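Local coordinates for Lin1840 protein (Listeria innocua serovar 6a, PDB 4ZOC), which probably hydrolyses terminal, non-reducing beta-D-glucosyl residues with release of glucose, as a family 3 glycoside hydrolase linked to beta-1,2-glucan breakdown, at residues F687-H690 / Q691-V695; I358-D361 / E362-G365; D299-M302 / M303-C306; G706-S709 / E710-D713; L378-S382 / R383-L387. The protein carries 2 engineered substitutions. One frame throughout, in Å; residues are numbered along the deposited sequence.

Overall arrangement
The five contacts are local, each within one continuous run of chain, and in sequence they come in the order 3, 2, 5, 1, 4. Interaction 3 lies at the end of strand 301-302 in the TIM-barrel domain. Interaction 2 starts helix 361-374, which leads into strand 376-380, whose end holds interaction 5 in the six-stranded sheet of the C-terminal domain; their centres are about 31 Å apart. Interactions 1 and 4 are beta hairpins at or near the fibronectin type III-like region, about 28 Å apart between centres. The centres of interactions 3 and 5 are about 53 Å apart, and no two contacts touch, so each shapes its own turn, cap or hairpin.

Interaction 1 of 5, residues F687-H690 / Q691-V695; sequences FYNH and QLEKV
Residues 687-695 form a short antiparallel hairpin: Phe-687 and Val-695 make a hydrogen-bonded pair, Tyr-688 and Lys-694 a non-hydrogen-bonded one, and a type I turn runs from Asn-689 to Leu-692. Asn-689 ties the turn together through its side chain. Its CG sits between the backbone N and the carbonyl carbon (chi1 73°), which brings OD1 within 3.0 Å of Glu-693 N, the donor lying above the amide's carbonyl plane; Gln-691 N adds a weak bond to OD1. On the other branch, ND2 gives a fairly straight bond of 3.0 Å to the anti lone pair of Glu-693 OE1, with amide and carboxylate nearly coplanar. Aliphatic groups lie over both aromatic rings. The methyl CG2 of Val-695 makes a CH-pi contact 4.0 Å from the centroid of the Phe-687 ring, while Lys-694 lays CD over a face of the Tyr-688 ring, whose edge meets Leu-692 O. Phe-687 also lies near the magnesium ligand Asp-648, and His-690 packs on Ile-244 of the second subunit. The hairpin rests against helix 212-219, where Gln-217 OE1 accepts from Tyr-688 N and Leu-692 packs on Thr-212 and Arg-213.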
# COMPACT_ATOMS: atom_id res chain seq x y z
N PHE A 687 20.24 13.05 2.79
CA PHE A 687 19.32 12.08 2.25
C PHE A 687 19.91 11.28 1.12
O PHE A 687 20.94 11.64 0.60
CB PHE A 687 18.02 12.75 1.78
CG PHE A 687 18.17 13.55 0.53
CD1 PHE A 687 18.73 14.85 0.61
CD2 PHE A 687 17.86 13.04 -0.68
CE1 PHE A 687 18.88 15.60 -0.54
CE2 PHE A 687 18.02 13.79 -1.82
CZ PHE A 687 18.57 15.07 -1.72
N TYR A 688 19.23 10.17 0.73
CA TYR A 688 19.61 9.36 -0.37
C TYR A 688 19.08 9.87 -1.70
O TYR A 688 17.91 10.08 -1.81
CB TYR A 688 19.13 7.92 -0.15
CG TYR A 688 19.96 7.24 0.91
CD1 TYR A 688 21.14 6.70 0.63
CD2 TYR A 688 19.54 7.23 2.24
CE1 TYR A 688 21.89 6.08 1.65
CE2 TYR A 688 20.26 6.63 3.25
CZ TYR A 688 21.41 6.02 2.94
OH TYR A 688 22.07 5.45 3.97
N ASN A 689 19.95 10.09 -2.67
CA ASN A 689 19.52 10.64 -3.94
C ASN A 689 19.14 9.54 -4.94
O ASN A 689 19.12 8.36 -4.58
CB ASN A 689 20.55 11.62 -4.45
CG ASN A 689 21.81 10.97 -4.96
OD1 ASN A 689 21.94 9.76 -5.06
ND2 ASN A 689 22.77 11.83 -5.32
N HIS A 690 18.85 9.91 -6.20
CA HIS A 690 18.36 8.88 -7.16
C HIS A 690 19.44 7.85 -7.43
O HIS A 690 19.10 6.70 -7.76
CB HIS A 690 17.87 9.51 -8.48
CG HIS A 690 18.95 9.71 -9.46
ND1 HIS A 690 19.91 10.70 -9.30
CD2 HIS A 690 19.30 9.00 -10.55
CE1 HIS A 690 20.79 10.61 -10.28
NE2 HIS A 690 20.44 9.59 -11.05
N GLN A 691 20.71 8.23 -7.27
CA GLN A 691 21.85 7.29 -7.39
C GLN A 691 22.17 6.48 -6.14
O GLN A 691 23.15 5.71 -6.15
CB GLN A 691 23.14 8.07 -7.77
CG GLN A 691 23.81 7.56 -9.01
CD GLN A 691 24.62 8.63 -9.71
OE1 GLN A 691 24.37 9.82 -9.54
NE2 GLN A 691 25.58 8.21 -10.52
N LEU A 692 21.39 6.62 -5.06
CA LEU A 692 21.67 5.93 -3.77
C LEU A 692 22.91 6.46 -3.02
O LEU A 692 23.43 5.84 -2.07
CB LEU A 692 21.71 4.42 -3.94
CG LEU A 692 20.51 3.85 -4.68
CD1 LEU A 692 20.62 2.33 -4.78
CD2 LEU A 692 19.18 4.23 -4.05
N GLU A 693 23.35 7.66 -3.38
CA GLU A 693 24.37 8.30 -2.62
C GLU A 693 23.70 9.07 -1.47
O GLU A 693 22.64 9.69 -1.66
CB GLU A 693 25.10 9.32 -3.49
CG GLU A 693 25.76 8.76 -4.76
CD GLU A 693 26.25 9.88 -5.65
OE1 GLU A 693 25.60 10.92 -5.85
OE2 GLU A 693 27.36 9.79 -6.15
N LYS A 694 24.30 9.01 -0.30
CA LYS A 694 23.91 9.84 0.83
C LYS A 694 24.56 11.23 0.63
O LYS A 694 25.78 11.30 0.55
CB LYS A 694 24.41 9.17 2.09
CG LYS A 694 24.03 9.89 3.37
CD LYS A 694 22.54 9.72 3.60
CE LYS A 694 22.14 9.85 5.04
NZ LYS A 694 22.87 8.88 5.88
N VAL A 695 23.73 12.27 0.47
CA VAL A 695 24.15 13.60 0.08
C VAL A 695 23.60 14.66 0.94
O VAL A 695 22.57 14.51 1.61
CB VAL A 695 23.72 13.89 -1.36
CG1 VAL A 695 24.38 12.90 -2.27
CG2 VAL A 695 22.22 13.85 -1.55

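Interaction 2 of 5, residues I358-D361 / E362-G365; sequences ILTD and ESRG
Thr-360 meets Ser-363 at the start of helix 361-374, where the threonine is the N-cap. From its CB, which comes no nearer than 4.0 Å to Glu-362 N, the side chain divides into a methyl and a hydroxyl. A chi1 of 62° puts OG1 opposite the hydrogen on CA and turns it back over the first turn of the helix. There it accepts a capping hydrogen bond from Ser-363 N at 2.9 Å, with an angle of 160° at the hydrogen. The same oxygen lies 3.7 Å from CB of Glu-362. A water is hydrogen-bonded to Thr-360 OG1 at 2.7 Å and also gives a weak bond to Glu-362 OE1, while OE2 of that glutamate forms a salt bridge with Lys-366 NZ. A second water links the cap to Ser-363 by another route, accepting from Thr-360 N and, at 2.6 Å, from Ser-363 OG.

Behind the cap the helical backbone bonds begin, from Arg-364 N to Thr-360 O and from Gly-365 N to Asp-361 O. The aliphatic part of Arg-364 lies beside the residue preceding the cap, its CG 4.2 Å from CD1 of Leu-359. Its guanidinium leads off to a salt bridge with Glu-531 and a bond to Asp-417 O, while Ser-363 packs on Val-121 of helix 112-128. Chemically, a neutral hydroxyl satisfies an N-H that no preceding helical turn could serve. The carboxylates of Asp-361 and Glu-362 in this first turn would be expected to interact favourably with the helix dipole.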
# COMPACT_ATOMS: atom_id res chain seq x y z
N ILE A 358 14.34 -12.23 40.13
CA ILE A 358 13.16 -12.36 39.27
C ILE A 358 11.96 -11.79 39.98
O ILE A 358 11.63 -12.14 41.16
CB ILE A 358 12.95 -13.79 38.81
CG1 ILE A 358 14.17 -14.18 37.93
CG2 ILE A 358 11.70 -13.94 37.95
CD1 ILE A 358 14.28 -15.64 37.56
N LEU A 359 11.32 -10.88 39.29
CA LEU A 359 10.06 -10.27 39.71
C LEU A 359 10.27 -9.57 41.07
O LEU A 359 9.50 -9.77 41.96
CB LEU A 359 8.92 -11.31 39.68
CG LEU A 359 7.48 -10.82 39.80
CD1 LEU A 359 7.13 -9.97 38.61
CD2 LEU A 359 6.51 -12.00 39.89
N THR A 360 11.32 -8.75 41.22
CA THR A 360 11.54 -8.01 42.46
C THR A 360 10.57 -6.83 42.52
O THR A 360 10.13 -6.33 41.45
CB THR A 360 12.98 -7.39 42.61
OG1 THR A 360 13.27 -6.43 41.57
CG2 THR A 360 14.02 -8.49 42.63
N ASP A 361 10.30 -6.33 43.73
CA ASP A 361 9.58 -5.09 43.86
C ASP A 361 10.24 -3.89 43.13
O ASP A 361 9.54 -3.09 42.57
CB ASP A 361 9.36 -4.75 45.34
CG ASP A 361 8.41 -5.73 45.99
OD1 ASP A 361 7.75 -6.54 45.28
OD2 ASP A 361 8.30 -5.70 47.21
N GLU A 362 11.56 -3.75 43.20
CA GLU A 362 12.27 -2.74 42.43
C GLU A 362 11.93 -2.84 40.92
O GLU A 362 11.62 -1.84 40.27
CB GLU A 362 13.79 -2.88 42.63
CG GLU A 362 14.54 -1.64 42.23
CD GLU A 362 16.04 -1.82 42.19
OE1 GLU A 362 16.55 -2.85 42.70
OE2 GLU A 362 16.70 -0.94 41.63
N SER A 363 12.01 -4.05 40.39
CA SER A 363 11.71 -4.27 38.98
C SER A 363 10.23 -3.95 38.68
O SER A 363 9.93 -3.29 37.68
CB SER A 363 12.06 -5.68 38.53
OG SER A 363 13.47 -5.85 38.53
N ARG A 364 9.31 -4.40 39.52
CA ARG A 364 7.89 -3.94 39.40
C ARG A 364 7.68 -2.41 39.41
O ARG A 364 6.87 -1.92 38.57
CB ARG A 364 6.95 -4.59 40.43
CG ARG A 364 6.88 -6.13 40.24
CD ARG A 364 5.94 -6.78 41.24
NE ARG A 364 4.62 -6.57 40.78
CZ ARG A 364 3.66 -7.48 40.56
NH1 ARG A 364 3.74 -8.78 40.89
NH2 ARG A 364 2.57 -6.99 40.07
N GLY A 365 8.43 -1.66 40.25
CA GLY A 365 8.42 -0.20 40.23
C GLY A 365 8.94 0.36 38.91
O GLY A 365 8.37 1.30 38.35
O HOH W 1 13.42 -8.48 38.83
O HOH W 2 15.91 -5.89 41.35

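Interaction 3 of 5, residues D299-M302 / M303-C306; sequences DLEM and MTTC
Two donors, one in the loop that follows and one at the start of helix 306-316, converge on OE2 of Glu-301. Thr-304 OG1 gives its proton to the anti lone pair in a very short bond of 2.5 Å, and Cys-306 N bonds to the same oxygen at 3.1 Å from the syn side, 25° out of the carboxylate plane. The other oxygen, OE1, takes a hydrogen bond from Tyr-307 N and one from a water at 2.7 Å. That water also donates to Thr-304 O, so it bridges the carboxylate to the loop backbone.

Glu-301 gets there by stretching: CG is trans to the main-chain nitrogen (chi1 179°) and the chain stays extended beyond it, reaching past Thr-304 toward the start of helix 306-316. The threonine side chain crosses it at about a right angle, with OG1 3.3 Å from Glu-301 CG. Farther along, CB of Cys-306 comes within 3.5 Å of Glu-301 OE2.

Strand 301-302 is the eighth strand of the TIM barrel, and Val-274 and Ala-275 of helix 273-276 pack around the site. The adjacent Met-302 packs on Trp-271 of the glucose pocket. The carboxylate thus faces two backbone N-H groups at the beginning of a helix, although Thr-305 at the N-cap makes no capping bond itself. Such donors, together with the hydroxyl and the water, probably stabilise a negative charge on this buried glutamate.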
# COMPACT_ATOMS: atom_id res chain seq x y z
N ASP A 299 23.81 -18.03 9.13
CA ASP A 299 24.66 -18.91 9.93
C ASP A 299 23.94 -19.97 10.68
O ASP A 299 24.56 -20.96 11.09
CB ASP A 299 25.46 -18.09 10.90
CG ASP A 299 26.31 -17.05 10.18
OD1 ASP A 299 26.87 -17.37 9.09
OD2 ASP A 299 26.48 -15.96 10.76
N LEU A 300 22.65 -19.75 10.96
CA LEU A 300 21.92 -20.57 11.97
C LEU A 300 20.49 -20.71 11.55
O LEU A 300 19.80 -19.69 11.44
CB LEU A 300 22.06 -19.88 13.35
CG LEU A 300 21.49 -20.62 14.56
CD1 LEU A 300 21.97 -22.08 14.68
CD2 LEU A 300 21.69 -19.78 15.84
N GLU A 301 20.09 -21.95 11.28
CA GLU A 301 18.78 -22.31 10.78
C GLU A 301 17.86 -22.63 11.94
O GLU A 301 18.10 -23.58 12.70
CB GLU A 301 18.87 -23.49 9.82
CG GLU A 301 17.50 -23.92 9.27
CD GLU A 301 17.58 -24.83 8.14
OE1 GLU A 301 18.69 -25.31 7.84
OE2 GLU A 301 16.49 -25.12 7.56
N MET A 302 16.84 -21.78 12.10
CA MET A 302 15.97 -21.92 13.24
C MET A 302 14.86 -22.96 12.99
O MET A 302 13.87 -22.71 12.28
CB MET A 302 15.32 -20.56 13.55
CG MET A 302 14.40 -20.61 14.75
SD MET A 302 13.56 -19.07 15.20
CE MET A 302 14.92 -18.00 15.66
N MET A 303 15.05 -24.18 13.55
CA MET A 303 13.95 -25.23 13.60
C MET A 303 13.45 -25.83 12.30
O MET A 303 12.41 -26.42 12.21
CB MET A 303 12.82 -24.72 14.45
CG MET A 303 13.09 -24.99 15.93
SD MET A 303 13.19 -26.78 16.33
CE MET A 303 11.47 -27.26 16.21
N THR A 304 14.31 -25.77 11.30
CA THR A 304 14.16 -26.54 10.04
C THR A 304 15.49 -27.23 9.73
O THR A 304 16.51 -26.95 10.38
CB THR A 304 13.58 -25.68 8.85
OG1 THR A 304 14.34 -24.46 8.70
CG2 THR A 304 12.16 -25.38 9.13
N THR A 305 15.42 -28.14 8.75
CA THR A 305 16.38 -29.15 8.52
C THR A 305 17.06 -29.07 7.16
O THR A 305 17.71 -30.02 6.81
CB THR A 305 15.76 -30.53 8.68
OG1 THR A 305 14.73 -30.71 7.72
CG2 THR A 305 15.14 -30.71 10.06
N CYS A 306 17.02 -27.94 6.43
CA CYS A 306 17.68 -27.87 5.20
C CYS A 306 19.19 -28.02 5.35
O CYS A 306 19.80 -28.83 4.64
CB CYS A 306 17.38 -26.52 4.45
SG CYS A 306 15.62 -26.27 4.22
O HOH W 3 19.28 -27.42 9.47

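Interaction 4 of 5, residues G706-S709 / E710-D713; sequences GTSS and EDVD
Backbone pairing sets the frame between Gly-706 and Val-712, an antiparallel non-hydrogen-bonded pair where strand 699-706 turns back into strand 712-720. Thr-707 N bonds to Asp-711 O at 3.0 Å, and CA of Gly-706 makes a CA-H...O contact with that same oxygen. Asp-711 is the centre of an inverse gamma turn, whose closing bond from Val-712 N to Glu-710 O is weak.

Ser-708 OG receives the side-chain bonds. Swung in above its own main chain by a chi1 of 80°, the hydroxyl folds over the turn and accepts from two successive amides, Glu-710 N at 3.0 Å and Asp-711 N at 2.9 Å. Both bonds are moderately bent, near 150°.

Water links the remaining polar ends. One molecule lies 2.7 Å from Thr-707 OG1 and donates to Asp-711 OD2; another, 2.6 Å from Ser-708 OG, gives that same carboxylate oxygen a weak bond. A further water donates to both Ser-709 OG and Glu-710 OE2, while Ser-709 OG is also bonded to Phe-598 O.

One carbon-oxygen contact is close: CG1 of Val-712 lies 3.2 Å from the carbonyl oxygen of Ser-708. Around the turn, Thr-707 and Ser-709 touch strand 638-648, and Glu-710 packs on Pro-597. Chemically, one serine hydroxyl satisfies two turn amides, yet the buried Ser-708 N and Ser-709 O find no partner, so compensation within the turn is incomplete.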
# COMPACT_ATOMS: atom_id res chain seq x y z
N GLY A 706 8.46 22.02 18.64
CA GLY A 706 7.18 22.03 19.34
C GLY A 706 6.93 20.77 20.14
O GLY A 706 7.86 20.08 20.54
N THR A 707 5.65 20.46 20.31
CA THR A 707 5.23 19.40 21.24
C THR A 707 4.36 18.27 20.60
O THR A 707 3.84 17.40 21.31
CB THR A 707 4.44 19.98 22.42
OG1 THR A 707 3.33 20.75 21.90
CG2 THR A 707 5.32 20.89 23.27
N SER A 708 4.20 18.37 19.29
CA SER A 708 3.73 17.37 18.35
C SER A 708 4.21 17.67 16.94
O SER A 708 4.90 18.66 16.69
CB SER A 708 2.22 17.26 18.35
OG SER A 708 1.54 18.25 17.61
N SER A 709 3.84 16.80 15.99
CA SER A 709 4.18 17.05 14.59
C SER A 709 3.37 18.18 14.00
O SER A 709 3.72 18.63 12.92
CB SER A 709 4.03 15.82 13.71
OG SER A 709 2.68 15.32 13.69
N GLU A 710 2.31 18.60 14.70
CA GLU A 710 1.42 19.70 14.30
C GLU A 710 1.64 21.00 15.12
O GLU A 710 1.55 22.13 14.57
CB GLU A 710 -0.07 19.25 14.36
CG GLU A 710 -0.36 18.23 13.30
CD GLU A 710 -0.13 18.77 11.87
OE1 GLU A 710 -0.55 19.90 11.67
OE2 GLU A 710 0.42 18.09 10.94
N ASP A 711 1.94 20.86 16.39
CA ASP A 711 1.95 21.99 17.32
C ASP A 711 3.37 22.54 17.45
O ASP A 711 4.10 22.17 18.36
CB ASP A 711 1.45 21.53 18.68
CG ASP A 711 -0.02 21.28 18.72
OD1 ASP A 711 -0.76 21.72 17.85
OD2 ASP A 711 -0.47 20.60 19.68
N VAL A 712 3.75 23.36 16.44
CA VAL A 712 5.15 23.74 16.23
C VAL A 712 5.27 25.20 15.85
O VAL A 712 4.34 25.74 15.26
CB VAL A 712 5.89 22.90 15.18
CG1 VAL A 712 6.03 21.45 15.61
CG2 VAL A 712 5.16 22.94 13.85
N ASP A 713 6.43 25.78 16.16
CA ASP A 713 6.85 27.04 15.59
C ASP A 713 7.84 26.70 14.48
O ASP A 713 8.58 25.74 14.60
CB ASP A 713 7.59 27.84 16.61
CG ASP A 713 6.71 28.41 17.72
OD1 ASP A 713 5.53 28.63 17.57
OD2 ASP A 713 7.30 28.78 18.75
O HOH W 4 0.91 19.57 21.66
O HOH W 5 3.40 23.33 21.49
O HOH W 6 -1.00 17.92 17.87
O HOH W 7 1.66 15.81 11.19

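Interaction 5 of 5, residues L378-S382 / R383-L387; sequences LENKS and RLLPL
At the end of strand 376-380, an edge strand of the six-stranded sheet in the C-terminal domain, the chain turns back and Asn-380 bridges the bend to Leu-385. The asparagine uses both ends of its amide on one residue's backbone: OD1 accepts from Leu-385 N at 3.0 Å, and ND2 gives Leu-385 O a nearly straight bond of 2.9 Å (170°) that lies close to the amide plane. A chi1 of -171° points CG directly away from its own N, carrying the amide across the turn, where it also lies against Leu-385 CB, 3.6 Å from OD1. The bend itself is held more loosely, by a weak bond of 3.4 Å from Leu-384 N to Lys-381 O. A water completes it, donating to Asn-380 O and accepting from Arg-383 N at 2.7 Å. Two successive residues, Ser-382 and Arg-383, have positive phi angles, which lets the chain reverse tightly here. Tyr-604 packs on both Asn-380 and Leu-385, and Leu-385 also touches Ala-521 of the neighbouring strand. The amide answers the N-H and C=O of a single residue with an acceptor and a donor, and this two-bond fit fixes its rotation and identifies which atom is the oxygen.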
# COMPACT_ATOMS: atom_id res chain seq x y z
N LEU A 378 -5.46 11.09 25.28
CA LEU A 378 -5.92 11.54 23.92
C LEU A 378 -7.04 12.58 23.96
O LEU A 378 -7.14 13.48 23.06
CB LEU A 378 -6.38 10.32 23.14
CG LEU A 378 -5.31 9.30 22.75
CD1 LEU A 378 -5.96 8.15 22.06
CD2 LEU A 378 -4.27 10.00 21.90
N GLU A 379 -7.87 12.49 24.98
CA GLU A 379 -8.99 13.48 25.25
C GLU A 379 -9.13 13.69 26.75
O GLU A 379 -8.95 12.75 27.54
CB GLU A 379 -10.38 13.04 24.72
CG GLU A 379 -10.46 12.79 23.21
CD GLU A 379 -10.30 14.02 22.34
OE1 GLU A 379 -10.42 15.18 22.86
OE2 GLU A 379 -10.06 13.78 21.12
N ASN A 380 -9.48 14.91 27.13
CA ASN A 380 -9.83 15.21 28.54
C ASN A 380 -10.58 16.50 28.50
O ASN A 380 -10.02 17.59 28.68
CB ASN A 380 -8.60 15.35 29.38
CG ASN A 380 -8.89 15.46 30.87
OD1 ASN A 380 -9.95 15.08 31.33
ND2 ASN A 380 -7.95 15.98 31.61
N LYS A 381 -11.84 16.34 28.19
CA LYS A 381 -12.82 17.45 28.06
C LYS A 381 -13.25 17.91 29.45
O LYS A 381 -13.58 17.12 30.32
CB LYS A 381 -13.97 16.96 27.20
CG LYS A 381 -13.48 16.54 25.79
CD LYS A 381 -14.62 16.13 24.85
CE LYS A 381 -14.38 14.77 24.19
NZ LYS A 381 -15.67 14.27 23.61
N SER A 382 -13.20 19.20 29.69
CA SER A 382 -13.73 19.73 30.96
C SER A 382 -12.98 19.33 32.23
O SER A 382 -13.51 19.41 33.32
CB SER A 382 -15.22 19.33 31.11
OG SER A 382 -15.96 19.95 30.09
N ARG A 383 -11.71 18.95 32.09
CA ARG A 383 -10.87 18.60 33.22
C ARG A 383 -11.50 17.51 34.06
O ARG A 383 -11.40 17.53 35.30
CB ARG A 383 -10.51 19.86 34.04
CG ARG A 383 -9.56 20.81 33.32
CD ARG A 383 -8.98 21.88 34.23
NE ARG A 383 -7.75 22.45 33.66
CZ ARG A 383 -7.72 23.30 32.63
NH1 ARG A 383 -8.84 23.72 32.04
NH2 ARG A 383 -6.56 23.74 32.19
N LEU A 384 -12.19 16.57 33.39
CA LEU A 384 -12.66 15.35 34.07
C LEU A 384 -11.51 14.63 34.85
O LEU A 384 -11.59 14.33 36.05
CB LEU A 384 -13.29 14.34 33.09
CG LEU A 384 -13.79 13.01 33.73
CD1 LEU A 384 -14.75 13.25 34.87
CD2 LEU A 384 -14.50 12.10 32.75
N LEU A 385 -10.43 14.36 34.16
CA LEU A 385 -9.20 13.90 34.79
C LEU A 385 -8.28 15.00 35.25
O LEU A 385 -8.14 16.02 34.55
CB LEU A 385 -8.38 13.01 33.79
CG LEU A 385 -9.21 11.85 33.24
CD1 LEU A 385 -8.31 11.06 32.29
CD2 LEU A 385 -9.72 10.99 34.35
N PRO A 386 -7.57 14.77 36.35
CA PRO A 386 -7.59 13.61 37.20
C PRO A 386 -8.82 13.56 38.12
O PRO A 386 -9.41 14.61 38.51
CB PRO A 386 -6.34 13.75 38.04
CG PRO A 386 -6.08 15.19 38.07
CD PRO A 386 -6.53 15.72 36.75
N LEU A 387 -9.17 12.33 38.47
CA LEU A 387 -10.29 12.03 39.37
C LEU A 387 -9.81 12.23 40.81
O LEU A 387 -8.68 11.94 41.10
CB LEU A 387 -10.77 10.61 39.13
CG LEU A 387 -11.22 10.15 37.76
CD1 LEU A 387 -11.71 8.71 37.88
CD2 LEU A 387 -12.31 11.01 37.23
O HOH W 8 -9.92 19.73 30.23